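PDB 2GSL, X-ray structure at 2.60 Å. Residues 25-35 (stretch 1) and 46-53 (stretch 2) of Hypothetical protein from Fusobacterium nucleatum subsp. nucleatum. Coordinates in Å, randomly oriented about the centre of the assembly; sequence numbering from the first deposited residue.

Stretch 1, residues 25-35: IWELEIRKYYL
Stretch 2 46-53: KYVKAKVN

Residues 25-34 and the helical residues from 46 onward, both helices having begun earlier in the chain, pack roughly antiparallel, their N-to-C directions 141° apart and their axes 9.5 Å apart at closest approach. Register is set by Arg31 CA lying 6.1 Å from Val48 CA and Glu27 CA lying 6.6 Å from Val52 CA; together the stretches bury 451 Å², both sides summed.

Tyr34 (chi1 m, -80°; chi2 -61°) covers the most surface. Its flat ring receives Tyr47 CB, 3.7 Å from the Tyr34 ring centroid and almost on the ring normal, while the edge of the Tyr47 ring (chi1 m) turns toward the same ring, planes at 67°, with Tyr34 CE1 3.4 Å from Tyr47 CD2. An aromatic ring with a polar tip suits this place, because Tyr34 OH accepts a 2.6 Å hydrogen bond from Lys51 NZ.

Lys51, buried, bends back (chi1 -28°, then m, t, m) so that NZ also donates to Tyr47 O at 2.6 Å. Its backbone serves too: Trp26 (chi1 t, chi2 -104°) directs NE1 to Lys51 O in a hydrogen bond, 2.8 Å and nearly linear.

Val48 (chi1 t) is compact enough for close packing: its CG1 lies 3.9 Å from Ile30 CG2 and 4.0 Å from Arg31 CG. Arg31 extends to Glu27 in a salt bridge, Arg31 NH2 to Glu27 OE2 2.7 Å.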

ATOM      1  N   ILE A  25       0.609  -1.579   3.716  1.00 18.40           N
ATOM      2  CA  ILE A  25       0.445  -3.029   3.593  1.00 17.11           C
ATOM      3  C   ILE A  25      -1.026  -3.395   3.760  1.00 17.29           C
ATOM      4  O   ILE A  25      -1.555  -4.262   3.049  1.00 14.48           O
ATOM      5  CB  ILE A  25       1.296  -3.784   4.671  1.00 18.11           C
ATOM      6  CG1 ILE A  25       2.786  -3.487   4.464  1.00 19.71           C
ATOM      7  CG2 ILE A  25       1.101  -5.287   4.574  1.00 14.99           C
ATOM      8  CD1 ILE A  25       3.660  -3.994   5.575  1.00 20.34           C
ATOM      9  N   TRP A  26      -1.679  -2.730   4.715  1.00 16.59           N
ATOM     10  CA  TRP A  26      -3.095  -2.966   5.008  1.00 14.65           C
ATOM     11  C   TRP A  26      -3.940  -2.553   3.815  1.00 13.87           C
ATOM     12  O   TRP A  26      -4.773  -3.340   3.352  1.00 12.69           O
ATOM     13  CB  TRP A  26      -3.524  -2.172   6.249  1.00 15.89           C
ATOM     14  CG  TRP A  26      -4.853  -2.553   6.792  1.00 13.70           C
ATOM     15  CD1 TRP A  26      -6.014  -1.864   6.658  1.00 14.48           C
ATOM     16  CD2 TRP A  26      -5.160  -3.712   7.578  1.00 12.33           C
ATOM     17  NE1 TRP A  26      -7.032  -2.525   7.308  1.00 12.95           N
ATOM     18  CE2 TRP A  26      -6.532  -3.666   7.871  1.00 12.35           C
ATOM     19  CE3 TRP A  26      -4.409  -4.797   8.040  1.00 12.77           C
ATOM     20  CZ2 TRP A  26      -7.163  -4.645   8.634  1.00 15.10           C
ATOM     21  CZ3 TRP A  26      -5.035  -5.774   8.798  1.00 11.99           C
ATOM     22  CH2 TRP A  26      -6.397  -5.698   9.077  1.00 13.34           C
ATOM     23  N   GLU A  27      -3.729  -1.340   3.301  1.00 12.74           N
ATOM     24  CA  GLU A  27      -4.525  -0.906   2.150  1.00 15.09           C
ATOM     25  C   GLU A  27      -4.437  -1.950   1.053  1.00 16.11           C
ATOM     26  O   GLU A  27      -5.457  -2.484   0.616  1.00 18.06           O
ATOM     27  CB  GLU A  27      -4.069   0.462   1.608  1.00 13.75           C
ATOM     28  CG  GLU A  27      -4.944   1.635   2.062  1.00 19.33           C
ATOM     29  CD  GLU A  27      -6.018   2.044   1.049  1.00 23.87           C
ATOM     30  OE1 GLU A  27      -6.878   1.222   0.683  1.00 27.58           O
ATOM     31  OE2 GLU A  27      -6.023   3.212   0.609  1.00 26.95           O
ATOM     32  N   LEU A  28      -3.213  -2.259   0.630  1.00 17.75           N
ATOM     33  CA  LEU A  28      -2.975  -3.237  -0.440  1.00 17.82           C
ATOM     34  C   LEU A  28      -3.801  -4.504  -0.304  1.00 17.28           C
ATOM     35  O   LEU A  28      -4.516  -4.879  -1.225  1.00 21.02           O
ATOM     36  CB  LEU A  28      -1.493  -3.615  -0.499  1.00 18.42           C
ATOM     37  CG  LEU A  28      -1.103  -4.553  -1.628  1.00 16.03           C
ATOM     38  CD1 LEU A  28      -1.655  -4.014  -2.947  1.00 16.55           C
ATOM     39  CD2 LEU A  28       0.392  -4.667  -1.683  1.00 16.67           C
ATOM     40  N   GLU A  29      -3.691  -5.166   0.840  1.00 17.44           N
ATOM     41  CA  GLU A  29      -4.440  -6.380   1.068  1.00 17.83           C
ATOM     42  C   GLU A  29      -5.945  -6.139   0.952  1.00 19.12           C
ATOM     43  O   GLU A  29      -6.644  -6.923   0.309  1.00 20.74           O
ATOM     44  CB  GLU A  29      -4.088  -6.959   2.433  1.00 18.16           C
ATOM     45  CG  GLU A  29      -2.699  -7.565   2.473  1.00 25.16           C
ATOM     46  CD  GLU A  29      -2.443  -8.512   1.300  1.00 26.95           C
ATOM     47  OE1 GLU A  29      -1.555  -8.212   0.460  1.00 26.43           O
ATOM     48  OE2 GLU A  29      -3.140  -9.548   1.226  1.00 26.51           O
ATOM     49  N   ILE A  30      -6.448  -5.054   1.549  1.00 19.32           N
ATOM     50  CA  ILE A  30      -7.886  -4.760   1.484  1.00 17.08           C
ATOM     51  C   ILE A  30      -8.339  -4.481   0.051  1.00 17.66           C
ATOM     52  O   ILE A  30      -9.348  -5.021  -0.399  1.00 15.99           O
ATOM     53  CB  ILE A  30      -8.280  -3.561   2.404  1.00 15.20           C
ATOM     54  CG1 ILE A  30      -8.070  -3.947   3.868  1.00 13.65           C
ATOM     55  CG2 ILE A  30      -9.736  -3.192   2.209  1.00 15.99           C
ATOM     56  CD1 ILE A  30      -8.734  -5.250   4.267  1.00 11.77           C
ATOM     57  N   ARG A  31      -7.601  -3.660  -0.683  1.00 16.57           N
ATOM     58  CA  ARG A  31      -8.020  -3.390  -2.045  1.00 17.67           C
ATOM     59  C   ARG A  31      -8.002  -4.672  -2.864  1.00 20.58           C
ATOM     60  O   ARG A  31      -8.907  -4.914  -3.676  1.00 19.35           O
ATOM     61  CB  ARG A  31      -7.125  -2.350  -2.680  1.00 14.88           C
ATOM     62  CG  ARG A  31      -7.165  -1.039  -1.947  1.00 12.11           C
ATOM     63  CD  ARG A  31      -6.492  -0.010  -2.786  1.00 13.37           C
ATOM     64  NE  ARG A  31      -6.469   1.297  -2.163  1.00 15.92           N
ATOM     65  CZ  ARG A  31      -5.908   2.365  -2.724  1.00 20.82           C
ATOM     66  NH1 ARG A  31      -5.335   2.252  -3.919  1.00 20.83           N
ATOM     67  NH2 ARG A  31      -5.903   3.539  -2.093  1.00 17.45           N
ATOM     68  N   LYS A  32      -6.989  -5.510  -2.640  1.00 22.43           N
ATOM     69  CA  LYS A  32      -6.880  -6.772  -3.365  1.00 24.51           C
ATOM     70  C   LYS A  32      -8.134  -7.630  -3.258  1.00 25.91           C
ATOM     71  O   LYS A  32      -8.698  -8.047  -4.270  1.00 27.04           O
ATOM     72  CB  LYS A  32      -5.707  -7.600  -2.855  1.00 25.61           C
ATOM     73  CG  LYS A  32      -4.358  -7.134  -3.305  1.00 29.39           C
ATOM     74  CD  LYS A  32      -3.396  -8.313  -3.366  1.00 32.51           C
ATOM     75  CE  LYS A  32      -3.283  -9.006  -2.016  1.00 35.71           C
ATOM     76  NZ  LYS A  32      -2.244 -10.080  -1.988  1.00 36.37           N
ATOM     77  N   TYR A  33      -8.545  -7.910  -2.023  1.00 26.46           N
ATOM     78  CA  TYR A  33      -9.723  -8.729  -1.765  1.00 26.86           C
ATOM     79  C   TYR A  33     -10.990  -8.143  -2.366  1.00 26.10           C
ATOM     80  O   TYR A  33     -11.831  -8.876  -2.857  1.00 26.14           O
ATOM     81  CB  TYR A  33      -9.928  -8.912  -0.253  1.00 27.86           C
ATOM     82  CG  TYR A  33     -11.276  -9.518   0.134  1.00 30.75           C
ATOM     83  CD1 TYR A  33     -12.296  -8.721   0.672  1.00 33.51           C
ATOM     84  CD2 TYR A  33     -11.517 -10.891  -0.004  1.00 28.99           C
ATOM     85  CE1 TYR A  33     -13.520  -9.275   1.075  1.00 34.43           C
ATOM     86  CE2 TYR A  33     -12.739 -11.458   0.391  1.00 31.49           C
ATOM     87  CZ  TYR A  33     -13.733 -10.642   0.932  1.00 34.69           C
ATOM     88  OH  TYR A  33     -14.933 -11.184   1.341  1.00 36.22           O
ATOM     89  N   TYR A  34     -11.139  -6.828  -2.325  1.00 25.34           N
ATOM     90  CA  TYR A  34     -12.345  -6.237  -2.855  1.00 26.12           C
ATOM     91  C   TYR A  34     -12.263  -5.999  -4.340  1.00 26.67           C
ATOM     92  O   TYR A  34     -13.282  -5.843  -4.993  1.00 27.83           O
ATOM     93  CB  TYR A  34     -12.671  -4.935  -2.116  1.00 23.39           C
ATOM     94  CG  TYR A  34     -13.359  -5.157  -0.778  1.00 22.60           C
ATOM     95  CD1 TYR A  34     -14.596  -5.809  -0.709  1.00 21.94           C
ATOM     96  CD2 TYR A  34     -12.781  -4.713   0.414  1.00 21.93           C
ATOM     97  CE1 TYR A  34     -15.242  -6.014   0.508  1.00 21.40           C
ATOM     98  CE2 TYR A  34     -13.417  -4.914   1.638  1.00 22.31           C
ATOM     99  CZ  TYR A  34     -14.648  -5.569   1.676  1.00 24.08           C
ATOM    100  OH  TYR A  34     -15.276  -5.799   2.879  1.00 23.82           O
ATOM    101  N   LEU A  35     -11.055  -5.998  -4.884  1.00 28.03           N
ATOM    102  CA  LEU A  35     -10.877  -5.763  -6.306  1.00 30.85           C
ATOM    103  C   LEU A  35     -11.122  -7.026  -7.117  1.00 33.08           C
ATOM    104  O   LEU A  35     -10.707  -7.124  -8.274  1.00 36.17           O
ATOM    105  CB  LEU A  35      -9.457  -5.266  -6.559  1.00 31.72           C
ATOM    106  CG  LEU A  35      -9.171  -4.566  -7.891  1.00 34.89           C
ATOM    107  CD1 LEU A  35     -10.059  -3.332  -8.050  1.00 35.01           C
ATOM    108  CD2 LEU A  35      -7.705  -4.165  -7.929  1.00 36.21           C
ATOM    109  N   LYS A  46     -15.892   2.552  -1.295  1.00 35.01           N
ATOM    110  CA  LYS A  46     -16.723   2.515  -0.097  1.00 35.81           C
ATOM    111  C   LYS A  46     -16.413   1.311   0.796  1.00 35.08           C
ATOM    112  O   LYS A  46     -16.317   1.457   2.016  1.00 36.14           O
ATOM    113  CB  LYS A  46     -18.201   2.493  -0.489  1.00 37.50           C
ATOM    114  CG  LYS A  46     -19.155   2.353   0.686  1.00 39.59           C
ATOM    115  CD  LYS A  46     -20.604   2.321   0.229  1.00 42.74           C
ATOM    116  CE  LYS A  46     -20.907   1.097  -0.607  1.00 44.30           C
ATOM    117  NZ  LYS A  46     -22.275   1.207  -1.198  1.00 48.17           N
ATOM    118  N   TYR A  47     -16.269   0.131   0.194  1.00 34.87           N
ATOM    119  CA  TYR A  47     -15.960  -1.091   0.955  1.00 36.20           C
ATOM    120  C   TYR A  47     -14.536  -1.077   1.519  1.00 34.09           C
ATOM    121  O   TYR A  47     -14.270  -1.661   2.575  1.00 31.45           O
ATOM    122  CB  TYR A  47     -16.117  -2.352   0.086  1.00 38.55           C
ATOM    123  CG  TYR A  47     -17.547  -2.778  -0.156  1.00 43.02           C
ATOM    124  CD1 TYR A  47     -18.435  -1.940  -0.824  1.00 45.34           C
ATOM    125  CD2 TYR A  47     -18.013  -4.021   0.276  1.00 44.79           C
ATOM    126  CE1 TYR A  47     -19.750  -2.322  -1.059  1.00 47.05           C
ATOM    127  CE2 TYR A  47     -19.333  -4.415   0.044  1.00 46.74           C
ATOM    128  CZ  TYR A  47     -20.197  -3.554  -0.627  1.00 47.52           C
ATOM    129  OH  TYR A  47     -21.508  -3.908  -0.872  1.00 48.79           O
ATOM    130  N   VAL A  48     -13.628  -0.423   0.797  1.00 31.61           N
ATOM    131  CA  VAL A  48     -12.241  -0.333   1.216  1.00 29.69           C
ATOM    132  C   VAL A  48     -12.119   0.554   2.448  1.00 30.26           C
ATOM    133  O   VAL A  48     -11.526   0.148   3.453  1.00 30.68           O
ATOM    134  CB  VAL A  48     -11.358   0.240   0.098  1.00 28.83           C
ATOM    135  CG1 VAL A  48      -9.937   0.399   0.594  1.00 28.38           C
ATOM    136  CG2 VAL A  48     -11.395  -0.682  -1.111  1.00 28.65           C
ATOM    137  N   LYS A  49     -12.692   1.754   2.368  1.00 28.64           N
ATOM    138  CA  LYS A  49     -12.646   2.708   3.471  1.00 27.84           C
ATOM    139  C   LYS A  49     -13.258   2.137   4.734  1.00 27.60           C
ATOM    140  O   LYS A  49     -12.884   2.502   5.854  1.00 27.77           O
ATOM    141  CB  LYS A  49     -13.387   3.996   3.113  1.00 28.70           C
ATOM    142  CG  LYS A  49     -12.726   4.802   2.026  1.00 30.56           C
ATOM    143  CD  LYS A  49     -13.366   6.169   1.874  1.00 34.79           C
ATOM    144  CE  LYS A  49     -12.700   6.959   0.738  1.00 39.47           C
ATOM    145  NZ  LYS A  49     -13.279   8.329   0.537  1.00 40.79           N
ATOM    146  N   ALA A  50     -14.207   1.235   4.548  1.00 25.51           N
ATOM    147  CA  ALA A  50     -14.874   0.628   5.673  1.00 24.06           C
ATOM    148  C   ALA A  50     -13.913  -0.187   6.513  1.00 23.58           C
ATOM    149  O   ALA A  50     -14.015  -0.169   7.731  1.00 26.46           O
ATOM    150  CB  ALA A  50     -16.021  -0.248   5.186  1.00 23.17           C
ATOM    151  N   LYS A  51     -12.977  -0.898   5.893  1.00 23.05           N
ATOM    152  CA  LYS A  51     -12.059  -1.710   6.698  1.00 24.31           C
ATOM    153  C   LYS A  51     -10.663  -1.132   6.776  1.00 23.18           C
ATOM    154  O   LYS A  51      -9.735  -1.802   7.210  1.00 23.74           O
ATOM    155  CB  LYS A  51     -11.941  -3.143   6.159  1.00 26.93           C
ATOM    156  CG  LYS A  51     -13.135  -3.681   5.423  1.00 26.39           C
ATOM    157  CD  LYS A  51     -14.396  -3.689   6.246  1.00 28.68           C
ATOM    158  CE  LYS A  51     -15.550  -4.161   5.356  1.00 30.73           C
ATOM    159  NZ  LYS A  51     -15.533  -3.439   4.022  1.00 27.05           N
ATOM    160  N   VAL A  52     -10.523   0.115   6.367  1.00 23.17           N
ATOM    161  CA  VAL A  52      -9.238   0.775   6.379  1.00 23.36           C
ATOM    162  C   VAL A  52      -9.167   1.887   7.452  1.00 25.16           C
ATOM    163  O   VAL A  52      -8.096   2.441   7.705  1.00 25.38           O
ATOM    164  CB  VAL A  52      -8.965   1.348   4.964  1.00 22.75           C
ATOM    165  CG1 VAL A  52      -8.869   2.862   5.003  1.00 21.79           C
ATOM    166  CG2 VAL A  52      -7.717   0.720   4.375  1.00 23.43           C
ATOM    167  N   ASN A  53     -10.290   2.195   8.101  1.00 25.90           N
ATOM    168  CA  ASN A  53     -10.322   3.267   9.107  1.00 26.73           C
ATOM    169  C   ASN A  53      -9.875   2.838  10.501  1.00 26.89           C
ATOM    170  O   ASN A  53      -9.876   1.644  10.826  1.00 28.96           O
ATOM    171  CB  ASN A  53     -11.726   3.892   9.185  1.00 26.96           C
ATOM    172  CG  ASN A  53     -12.786   2.906   9.649  1.00 26.29           C
ATOM    173  OD1 ASN A  53     -12.826   2.505  10.820  1.00 29.48           O
ATOM    174  ND2 ASN A  53     -13.645   2.506   8.729  1.00 24.64           N
TER